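Local coordinates for periplasmic His/Glu/Gln/Arg/opine family-binding protein (Silicibacter pomeroyi, PDB 3I6V) that binds lysine in the cleft between its two lobes and probably delivers amino acids of this kind to an ABC transporter, at residues 35-38 with 39-42; 49-53 with 54-58; 138-142 with 143-147; 151-154 with 155-159. All coordinates share one frame; numbering follows the deposited sequence.

In the fold
The four contacts follow one another along the chain, and none encloses or crosses another. Contact 1 lies on helix 30-42, which packs beside the parallel sheet of the first lobe. Contact 2 comes next. It closes the turn from strand 46-50 into helix 56-61 and brings Trp-53 to the bound lysine. The other two contacts belong to the second lobe. Contact 3 ends helix 134-142 and turns the chain toward strand 148-152. Contact 4 is the junction of that strand with helix 153-162. Contacts 3 and 4 touch through Ile-138, which packs on Tyr-155, Leu-156 and Ile-159. Contacts 1 and 4 lie on opposite sides of the chain's centre.

Contact 1 (35-38 with 39-42)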
loop_
_atom_site.group_PDB
_atom_site.type_symbol
_atom_site.label_atom_id
_atom_site.label_comp_id
_atom_site.label_asym_id
_atom_site.label_seq_id
_atom_site.Cartn_x
_atom_site.Cartn_y
_atom_site.Cartn_z
ATOM N N GLY A 35 5.337 11.251 4.803
ATOM C CA GLY A 35 4.502 12.362 4.408
ATOM C C GLY A 35 4.850 13.655 5.144
ATOM O O GLY A 35 4.931 14.739 4.521
ATOM N N ASP A 36 5.041 13.552 6.469
ATOM C CA ASP A 36 5.445 14.722 7.261
ATOM C C ASP A 36 6.781 15.265 6.798
ATOM O O ASP A 36 6.952 16.488 6.693
ATOM C CB ASP A 36 5.544 14.390 8.765
ATOM C CG ASP A 36 4.184 14.154 9.411
ATOM O OD1 ASP A 36 3.125 14.571 8.849
ATOM O OD2 ASP A 36 4.187 13.584 10.522
ATOM N N GLU A 37 7.742 14.383 6.543
ATOM C CA GLU A 37 9.066 14.852 6.117
ATOM C C GLU A 37 9.025 15.453 4.689
ATOM O O GLU A 37 9.711 16.444 4.387
ATOM C CB GLU A 37 10.102 13.743 6.207
ATOM C CG GLU A 37 11.504 14.147 5.718
ATOM C CD GLU A 37 12.155 15.242 6.593
ATOM O OE1 GLU A 37 11.672 15.513 7.710
ATOM O OE2 GLU A 37 13.151 15.840 6.152
ATOM N N LEU A 38 8.200 14.870 3.816
ATOM C CA LEU A 38 8.044 15.454 2.474
ATOM C C LEU A 38 7.453 16.851 2.546
ATOM O O LEU A 38 7.938 17.756 1.867
ATOM C CB LEU A 38 7.210 14.569 1.532
ATOM C CG LEU A 38 7.836 13.232 1.180
ATOM C CD1 LEU A 38 6.787 12.396 0.383
ATOM C CD2 LEU A 38 9.121 13.410 0.361
ATOM N N CYS A 39 6.397 17.028 3.335
ATOM C CA CYS A 39 5.776 18.323 3.459
ATOM C C CYS A 39 6.739 19.345 4.073
ATOM O O CYS A 39 6.715 20.513 3.708
ATOM C CB CYS A 39 4.519 18.248 4.313
ATOM S SG CYS A 39 3.092 17.495 3.480
ATOM N N LYS A 40 7.537 18.914 5.042
ATOM C CA LYS A 40 8.515 19.805 5.654
ATOM C C LYS A 40 9.508 20.291 4.583
ATOM O O LYS A 40 9.804 21.475 4.509
ATOM C CB LYS A 40 9.252 19.097 6.786
ATOM C CG LYS A 40 10.315 19.964 7.477
ATOM C CD LYS A 40 11.078 19.149 8.507
ATOM C CE LYS A 40 11.866 20.080 9.467
ATOM N NZ LYS A 40 12.795 19.251 10.246
ATOM N N ARG A 41 9.984 19.374 3.748
ATOM C CA ARG A 41 10.968 19.705 2.739
ATOM C C ARG A 41 10.394 20.531 1.583
ATOM O O ARG A 41 11.125 21.286 0.958
ATOM C CB ARG A 41 11.625 18.446 2.208
ATOM C CG ARG A 41 12.677 17.891 3.118
ATOM C CD ARG A 41 13.028 16.530 2.651
ATOM N NE ARG A 41 14.005 15.867 3.501
ATOM C CZ ARG A 41 15.197 15.431 3.101
ATOM N NH1 ARG A 41 15.595 15.601 1.849
ATOM N NH2 ARG A 41 16.007 14.827 3.970
ATOM N N ALA A 42 9.093 20.402 1.339
ATOM C CA ALA A 42 8.383 21.158 0.300
ATOM C C ALA A 42 7.908 22.515 0.789
ATOM O O ALA A 42 7.429 23.322 -0.005
ATOM C CB ALA A 42 7.165 20.344 -0.222
HETATM O O HOH W 1 15.110 14.076 6.796
#
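Glu-37 and Arg-41 form a salt bridge one turn apart (i to i+4) on helix 30-42, in the first lobe of this periplasmic binding protein. Glu-37 OE2 takes the N-H of Arg-41 NE at 2.8 Å, using the anti lone pair that faces away from OE1. The acceptor lies almost in the guanidinium plane, but the carboxylate itself is turned steeply, 75° from that plane. The bend at chi2 of Glu-37 (65°) turns its carboxylate onward along the helix, toward Arg-41. Water 1 joins the same two groups. It accepts from Arg-41 NH2 at 3.1 Å and donates a weak bond to Glu-37 OE2.

Arg-41 has further partners on and beyond helix 189-204: NH1 bonds Ser-201, and NH2 makes a salt bridge to Asp-205. A methionine in its place would probably leave Glu-37 and Asp-205 without their positive mate and loosen the tie between the two helices.

Among the looser side-chain contacts, Lys-40 CD passes 3.8 Å from Glu-37 OE1. Leu-38 packs on Ala-198, Ile-199 and Met-202, while Cys-39 faces Val-7, Met-9 and Cys-46 of the sheet.

The backbone bonds are those of a regular alpha-helix, including Cys-39 N to Gly-35 O at 3.0 Å. Further along, Ala-42 N bonds Leu-38 O at 2.9 Å, and Ala-42 CB lies 3.4 Å from that same oxygen.

Contact 2 (49-53 with 54-58). With LYS (lysine), chain B.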
loop_
_atom_site.group_PDB
_atom_site.type_symbol
_atom_site.label_atom_id
_atom_site.label_comp_id
_atom_site.label_asym_id
_atom_site.label_seq_id
_atom_site.Cartn_x
_atom_site.Cartn_y
_atom_site.Cartn_z
ATOM N N VAL A 49 -5.889 12.953 6.638
ATOM C CA VAL A 49 -7.300 12.572 6.447
ATOM C C VAL A 49 -7.360 11.069 6.197
ATOM O O VAL A 49 -6.577 10.538 5.392
ATOM C CB VAL A 49 -8.000 13.355 5.294
ATOM C CG1 VAL A 49 -9.520 13.004 5.199
ATOM C CG2 VAL A 49 -7.836 14.867 5.502
ATOM N N LYS A 50 -8.256 10.383 6.917
ATOM C CA LYS A 50 -8.427 8.945 6.781
ATOM C C LYS A 50 -9.545 8.706 5.805
ATOM O O LYS A 50 -10.573 9.344 5.897
ATOM C CB LYS A 50 -8.772 8.316 8.145
ATOM C CG LYS A 50 -9.150 6.839 8.095
ATOM C CD LYS A 50 -9.604 6.374 9.503
ATOM C CE LYS A 50 -10.475 5.106 9.423
ATOM N NZ LYS A 50 -9.657 3.891 9.589
ATOM N N ASN A 51 -9.364 7.791 4.857
ATOM C CA ASN A 51 -10.444 7.471 3.937
ATOM C C ASN A 51 -10.385 5.987 3.608
ATOM O O ASN A 51 -9.287 5.463 3.459
ATOM C CB ASN A 51 -10.312 8.311 2.632
ATOM C CG ASN A 51 -11.582 8.314 1.819
ATOM O OD1 ASN A 51 -12.362 9.250 1.898
ATOM N ND2 ASN A 51 -11.823 7.259 1.066
ATOM N N ASP A 52 -11.536 5.316 3.477
ATOM C CA ASP A 52 -11.519 3.889 3.157
ATOM C C ASP A 52 -10.896 3.710 1.750
ATOM O O ASP A 52 -11.026 4.582 0.862
ATOM C CB ASP A 52 -12.942 3.271 3.151
ATOM C CG ASP A 52 -13.619 3.272 4.556
ATOM O OD1 ASP A 52 -14.850 3.148 4.601
ATOM O OD2 ASP A 52 -12.937 3.407 5.591
ATOM N N TRP A 53 -10.256 2.565 1.577
ATOM C CA TRP A 53 -9.592 2.212 0.323
ATOM C C TRP A 53 -10.537 2.220 -0.875
ATOM O O TRP A 53 -10.201 2.799 -1.909
ATOM C CB TRP A 53 -8.888 0.861 0.460
ATOM C CG TRP A 53 -8.172 0.475 -0.808
ATOM C CD1 TRP A 53 -8.645 -0.351 -1.787
ATOM C CD2 TRP A 53 -6.906 0.971 -1.269
ATOM N NE1 TRP A 53 -7.731 -0.439 -2.814
ATOM C CE2 TRP A 53 -6.652 0.359 -2.517
ATOM C CE3 TRP A 53 -5.936 1.843 -0.719
ATOM C CZ2 TRP A 53 -5.473 0.592 -3.242
ATOM C CZ3 TRP A 53 -4.757 2.076 -1.436
ATOM C CH2 TRP A 53 -4.533 1.448 -2.680
ATOM N N ASP A 54 -11.731 1.630 -0.726
ATOM C CA ASP A 54 -12.712 1.519 -1.828
ATOM C C ASP A 54 -13.013 2.849 -2.505
ATOM O O ASP A 54 -13.198 2.919 -3.733
ATOM C CB ASP A 54 -14.045 0.920 -1.340
ATOM C CG ASP A 54 -13.901 -0.527 -0.856
ATOM O OD1 ASP A 54 -12.788 -1.086 -0.979
ATOM O OD2 ASP A 54 -14.897 -1.118 -0.329
ATOM N N SER A 55 -13.025 3.918 -1.728
ATOM C CA SER A 55 -13.412 5.198 -2.288
ATOM C C SER A 55 -12.243 6.221 -2.263
ATOM O O SER A 55 -12.478 7.398 -2.450
ATOM C CB SER A 55 -14.627 5.739 -1.483
ATOM O OG SER A 55 -14.250 5.917 -0.112
ATOM N N ILE A 56 -10.999 5.779 -2.035
ATOM C CA ILE A 56 -9.888 6.725 -1.831
ATOM C C ILE A 56 -9.560 7.523 -3.108
ATOM O O ILE A 56 -9.179 8.700 -3.032
ATOM C CB ILE A 56 -8.630 6.034 -1.211
ATOM C CG1 ILE A 56 -7.738 7.057 -0.515
ATOM C CG2 ILE A 56 -7.887 5.115 -2.262
ATOM C CD1 ILE A 56 -6.799 6.417 0.547
ATOM N N ILE A 57 -9.739 6.903 -4.272
ATOM C CA ILE A 57 -9.532 7.619 -5.521
ATOM C C ILE A 57 -10.693 8.597 -5.809
ATOM O O ILE A 57 -10.435 9.772 -6.011
ATOM C CB ILE A 57 -9.191 6.693 -6.708
ATOM C CG1 ILE A 57 -7.766 6.125 -6.542
ATOM C CG2 ILE A 57 -9.296 7.470 -8.045
ATOM C CD1 ILE A 57 -7.306 5.190 -7.734
ATOM N N PRO A 58 -11.961 8.124 -5.832
ATOM C CA PRO A 58 -13.052 9.108 -6.112
ATOM C C PRO A 58 -13.081 10.270 -5.130
ATOM O O PRO A 58 -13.341 11.407 -5.536
ATOM C CB PRO A 58 -14.354 8.280 -5.983
ATOM C CG PRO A 58 -13.963 6.860 -5.975
ATOM C CD PRO A 58 -12.438 6.730 -5.858
HETATM N N LYS B . 0.059 -1.830 -3.825
HETATM C CA LYS B . -1.209 -2.572 -4.130
HETATM C C LYS B . -2.116 -1.756 -5.023
HETATM O O LYS B . -1.815 -0.577 -5.258
HETATM C CB LYS B . -1.948 -2.943 -2.820
HETATM C CG LYS B . -2.503 -1.756 -2.031
HETATM C CD LYS B . -3.155 -2.259 -0.697
HETATM C CE LYS B . -3.824 -1.105 0.136
HETATM N NZ LYS B . -4.347 -1.657 1.488
HETATM O OXT LYS B . -3.173 -2.257 -5.504
HETATM O O HOH W 2 -10.158 3.951 -4.791
#
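The turn from strand 46-50 into helix 56-61 forms part of the lysine pocket, and Trp-53 and Ile-56 pack together in it. The indole is covered on both faces. The bound lysine lays its CE over one, 3.7 Å from Trp-53 CZ3, and Ile-56 CG2 backs the other, 4.1 Å from Trp-53 CE3. Both sit toward the rim of the ring. With CG anti to the backbone N (chi1 -179°), the ring swings away from the turn toward the ligand. Its NE1 bonds Ala-114 O in the second lobe. Replacing the indole by an alanine is likely to take the flat cover from the ligand's aliphatic chain and leave Ala-114 O without this donor.

The strand belongs to the parallel sheet of the first lobe, where Val-49 pairs with strand 7-11. Asn-51 ND2 donates to Asp-52 O at 2.8 Å, in the carbonyl plane, and to Ser-55 OG at 3.0 Å. Its OD1 accepts from Asn-59 ND2, so both ends of the amide are held. Ile-56 N gives a straight bond to Trp-53 O (3.1 Å, 173°), approaching from above the carbonyl plane. Water 2 donates to the same oxygen and accepts from Ile-57 N at 3.0 Å.

Contact 3 (138-142 with 143-147); sequences IAAVR and NGEAD
Glu-145 turns back over Ala-140 at the C-terminal end of helix 134-142. Its CB lies 3.7 Å from Ala-140 O. From there a chi1 of 162° sets CG opposite the main-chain nitrogen, and the chain stays extended through CD. This carries the carboxylate along the flank of the helix instead of out over its end. At the tip OE1 comes to 4.1 Å from Ala-140 CB, a loose contact. The glutamate therefore passes the alanine from its carbonyl oxygen to its methyl group.

The chain is turned here by a Schellman motif. Gly-144 is the first residue to leave the helical conformation, with a positive phi of 79°. Its N bonds back to Val-141 O at 3.1 Å, and Ala-146 N reaches Ala-140 O at 3.0 Å. Both donors stand well above the planes of the carbonyls they meet. Just before them, Asn-143 N makes the ordinary helical bond to Ala-139 O at 2.9 Å. The bonds from Gly-144 and Ala-146 fold the chain back on the helix. The reversal also brings the methyl groups of Ala-140 and Ala-146 together, CB to CB at 4.2 Å.

This end of the helix is partly buried in the second lobe. Ala-140 rests on Phe-131 of strand 127-131, and Val-141 meets Thr-99 and Leu-167. Ala-146 packs on Ile-108 and Ala-110 of strand 108-112, and beyond the turn Asp-147 OD1 accepts from Ile-108 N, just ahead of strand 148-152.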
loop_
_atom_site.group_PDB
_atom_site.type_symbol
_atom_site.label_atom_id
_atom_site.label_comp_id
_atom_site.label_asym_id
_atom_site.label_seq_id
_atom_site.Cartn_x
_atom_site.Cartn_y
_atom_site.Cartn_z
ATOM N N ILE A 138 -7.168 -11.335 5.649
ATOM C CA ILE A 138 -6.434 -12.249 6.539
ATOM C C ILE A 138 -7.443 -13.108 7.316
ATOM O O ILE A 138 -7.283 -14.340 7.423
ATOM C CB ILE A 138 -5.520 -11.492 7.545
ATOM C CG1 ILE A 138 -4.538 -10.570 6.821
ATOM C CG2 ILE A 138 -4.794 -12.464 8.482
ATOM C CD1 ILE A 138 -3.711 -11.253 5.692
ATOM N N ALA A 139 -8.485 -12.452 7.822
ATOM C CA ALA A 139 -9.546 -13.131 8.574
ATOM C C ALA A 139 -10.212 -14.220 7.729
ATOM O O ALA A 139 -10.527 -15.301 8.252
ATOM C CB ALA A 139 -10.589 -12.108 9.099
ATOM N N ALA A 140 -10.398 -13.964 6.426
ATOM C CA ALA A 140 -11.046 -14.946 5.543
ATOM C C ALA A 140 -10.232 -16.233 5.411
ATOM O O ALA A 140 -10.798 -17.325 5.270
ATOM C CB ALA A 140 -11.359 -14.346 4.129
ATOM N N VAL A 141 -8.919 -16.109 5.456
ATOM C CA VAL A 141 -8.006 -17.256 5.395
ATOM C C VAL A 141 -8.012 -18.017 6.738
ATOM O O VAL A 141 -8.208 -19.242 6.765
ATOM C CB VAL A 141 -6.579 -16.816 5.039
ATOM C CG1 VAL A 141 -5.576 -17.958 5.244
ATOM C CG2 VAL A 141 -6.537 -16.322 3.572
ATOM N N ARG A 142 -7.831 -17.270 7.829
ATOM C CA ARG A 142 -7.800 -17.821 9.183
ATOM C C ARG A 142 -9.065 -18.612 9.512
ATOM O O ARG A 142 -8.973 -19.673 10.119
ATOM C CB ARG A 142 -7.563 -16.709 10.212
ATOM C CG ARG A 142 -6.740 -17.164 11.401
ATOM C CD ARG A 142 -6.961 -16.207 12.578
ATOM N NE ARG A 142 -6.602 -16.822 13.857
ATOM C CZ ARG A 142 -7.488 -17.226 14.773
ATOM N NH1 ARG A 142 -8.794 -17.083 14.560
ATOM N NH2 ARG A 142 -7.064 -17.784 15.902
ATOM N N ASN A 143 -10.226 -18.111 9.086
ATOM C CA ASN A 143 -11.493 -18.758 9.405
ATOM C C ASN A 143 -11.967 -19.772 8.343
ATOM O O ASN A 143 -13.063 -20.331 8.444
ATOM C CB ASN A 143 -12.554 -17.696 9.727
ATOM C CG ASN A 143 -12.131 -16.788 10.879
ATOM O OD1 ASN A 143 -11.472 -17.233 11.823
ATOM N ND2 ASN A 143 -12.483 -15.509 10.793
ATOM N N GLY A 144 -11.123 -20.015 7.332
ATOM C CA GLY A 144 -11.391 -21.039 6.302
ATOM C C GLY A 144 -12.358 -20.678 5.191
ATOM O O GLY A 144 -12.679 -21.524 4.361
ATOM N N GLU A 145 -12.831 -19.436 5.158
ATOM C CA GLU A 145 -13.682 -18.984 4.055
ATOM C C GLU A 145 -12.912 -18.919 2.710
ATOM O O GLU A 145 -13.506 -18.993 1.641
ATOM C CB GLU A 145 -14.360 -17.633 4.370
ATOM C CG GLU A 145 -14.897 -16.927 3.091
ATOM C CD GLU A 145 -15.483 -15.514 3.301
ATOM O OE1 GLU A 145 -15.445 -14.965 4.434
ATOM O OE2 GLU A 145 -15.989 -14.958 2.296
ATOM N N ALA A 146 -11.592 -18.794 2.773
ATOM C CA ALA A 146 -10.787 -18.744 1.565
ATOM C C ALA A 146 -9.562 -19.630 1.708
ATOM O O ALA A 146 -8.980 -19.740 2.793
ATOM C CB ALA A 146 -10.373 -17.287 1.250
ATOM N N ASP A 147 -9.168 -20.245 0.596
ATOM C CA ASP A 147 -7.967 -21.098 0.517
ATOM C C ASP A 147 -6.640 -20.378 0.752
ATOM O O ASP A 147 -5.681 -20.948 1.287
ATOM C CB ASP A 147 -7.968 -21.828 -0.848
ATOM C CG ASP A 147 -9.135 -22.810 -0.972
ATOM O OD1 ASP A 147 -10.059 -22.614 -1.808
ATOM O OD2 ASP A 147 -9.146 -23.769 -0.167
#

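Contact 4 (151-154 with 155-159); sequences ADRD and YLVPI
The ring of Tyr-155 meets Ala-151 obliquely, with its CD2 4.3 Å from Ala-151 CB. Both residues flank a helix N-cap, where strand 148-152 passes directly into helix 153-162. Over one face of the ring lies Ile-159 CD1, 3.4 Å above the plane and toward the rim. The ring also meets that of Tyr-15 from the first lobe, at about 35° between planes. The other flat group is the guanidinium of Arg-153. Val-157 CG2 lies over one of its faces, 4.1 Å from Arg-153 NE. Phe-169 makes a cation-pi contact with this group, and a salt bridge from NH1 to Asp-173 holds its far end.

Asp-152 is the capping residue. Its OD2 accepts from Tyr-155 N at 3.1 Å, on the anti side of the oxygen. A chi1 of -180° turns the carboxylate of Asp-152 over the first turn. Tyr-18 OH bonds the same OD2, so two partners grip it, and the side chain is also about 5 Å from the bound lysine. The helix start would probably help to stabilise the negative charge.

Backbone bonds continue the turn, from Leu-156 N to Asp-152 O and from Val-157 N to Arg-153 O at 2.8 Å. Leu-156 CD1 packs on Ala-151 CB at 3.8 Å. One turn on, the helix kinks: Pro-158 has no N-H to give, and its CD lies 3.2 Å from Asp-154 O.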
loop_
_atom_site.group_PDB
_atom_site.type_symbol
_atom_site.label_atom_id
_atom_site.label_comp_id
_atom_site.label_asym_id
_atom_site.label_seq_id
_atom_site.Cartn_x
_atom_site.Cartn_y
_atom_site.Cartn_z
ATOM N N ALA A 151 -1.588 -10.857 -1.645
ATOM C CA ALA A 151 -1.422 -9.490 -1.176
ATOM C C ALA A 151 0.014 -9.080 -1.269
ATOM O O ALA A 151 0.883 -9.875 -1.614
ATOM C CB ALA A 151 -1.902 -9.375 0.332
ATOM N N ASP A 152 0.273 -7.833 -0.916
ATOM C CA ASP A 152 1.613 -7.293 -0.938
ATOM C C ASP A 152 2.476 -8.036 0.069
ATOM O O ASP A 152 2.037 -8.266 1.235
ATOM C CB ASP A 152 1.531 -5.835 -0.562
ATOM C CG ASP A 152 2.846 -5.171 -0.560
ATOM O OD1 ASP A 152 3.320 -4.785 -1.655
ATOM O OD2 ASP A 152 3.380 -4.987 0.564
ATOM N N ARG A 153 3.681 -8.418 -0.368
ATOM C CA ARG A 153 4.574 -9.217 0.443
ATOM C C ARG A 153 4.976 -8.456 1.712
ATOM O O ARG A 153 5.069 -9.057 2.794
ATOM C CB ARG A 153 5.837 -9.644 -0.320
ATOM C CG ARG A 153 6.728 -10.609 0.514
ATOM C CD ARG A 153 7.953 -11.174 -0.253
ATOM N NE ARG A 153 8.739 -11.929 0.708
ATOM C CZ ARG A 153 8.520 -13.202 1.026
ATOM N NH1 ARG A 153 7.573 -13.917 0.418
ATOM N NH2 ARG A 153 9.285 -13.775 1.939
ATOM N N ASP A 154 5.229 -7.157 1.600
ATOM C CA ASP A 154 5.631 -6.430 2.784
ATOM C C ASP A 154 4.527 -6.260 3.826
ATOM O O ASP A 154 4.825 -6.103 5.023
ATOM C CB ASP A 154 6.312 -5.118 2.432
ATOM C CG ASP A 154 7.684 -5.351 1.796
ATOM O OD1 ASP A 154 8.091 -6.527 1.657
ATOM O OD2 ASP A 154 8.334 -4.372 1.428
ATOM N N TYR A 155 3.271 -6.312 3.375
ATOM C CA TYR A 155 2.145 -6.319 4.284
ATOM C C TYR A 155 2.105 -7.698 4.987
ATOM O O TYR A 155 1.901 -7.797 6.227
ATOM C CB TYR A 155 0.839 -6.050 3.524
ATOM C CG TYR A 155 -0.415 -6.276 4.356
ATOM C CD1 TYR A 155 -0.737 -5.436 5.437
ATOM C CD2 TYR A 155 -1.273 -7.331 4.063
ATOM C CE1 TYR A 155 -1.911 -5.655 6.200
ATOM C CE2 TYR A 155 -2.418 -7.555 4.795
ATOM C CZ TYR A 155 -2.727 -6.740 5.869
ATOM O OH TYR A 155 -3.863 -7.048 6.580
ATOM N N LEU A 156 2.304 -8.751 4.204
ATOM C CA LEU A 156 2.209 -10.138 4.722
ATOM C C LEU A 156 3.375 -10.597 5.621
ATOM O O LEU A 156 3.140 -11.380 6.536
ATOM C CB LEU A 156 1.986 -11.158 3.602
ATOM C CG LEU A 156 0.673 -11.030 2.828
ATOM C CD1 LEU A 156 0.758 -11.827 1.491
ATOM C CD2 LEU A 156 -0.578 -11.430 3.645
ATOM N N VAL A 157 4.589 -10.109 5.391
ATOM C CA VAL A 157 5.752 -10.577 6.168
ATOM C C VAL A 157 5.520 -10.504 7.710
ATOM O O VAL A 157 5.615 -11.539 8.371
ATOM C CB VAL A 157 7.100 -9.952 5.723
ATOM C CG1 VAL A 157 8.218 -10.175 6.807
ATOM C CG2 VAL A 157 7.563 -10.542 4.334
ATOM N N PRO A 158 5.152 -9.313 8.261
ATOM C CA PRO A 158 4.947 -9.269 9.724
ATOM C C PRO A 158 3.758 -10.110 10.167
ATOM O O PRO A 158 3.745 -10.627 11.278
ATOM C CB PRO A 158 4.694 -7.765 10.010
ATOM C CG PRO A 158 5.296 -7.030 8.804
ATOM C CD PRO A 158 4.971 -7.978 7.650
ATOM N N ILE A 159 2.750 -10.235 9.317
ATOM C CA ILE A 159 1.576 -11.017 9.648
ATOM C C ILE A 159 1.905 -12.525 9.804
ATOM O O ILE A 159 1.481 -13.185 10.783
ATOM C CB ILE A 159 0.467 -10.736 8.629
ATOM C CG1 ILE A 159 -0.145 -9.351 8.891
ATOM C CG2 ILE A 159 -0.621 -11.756 8.713
ATOM C CD1 ILE A 159 -1.165 -8.961 7.874
#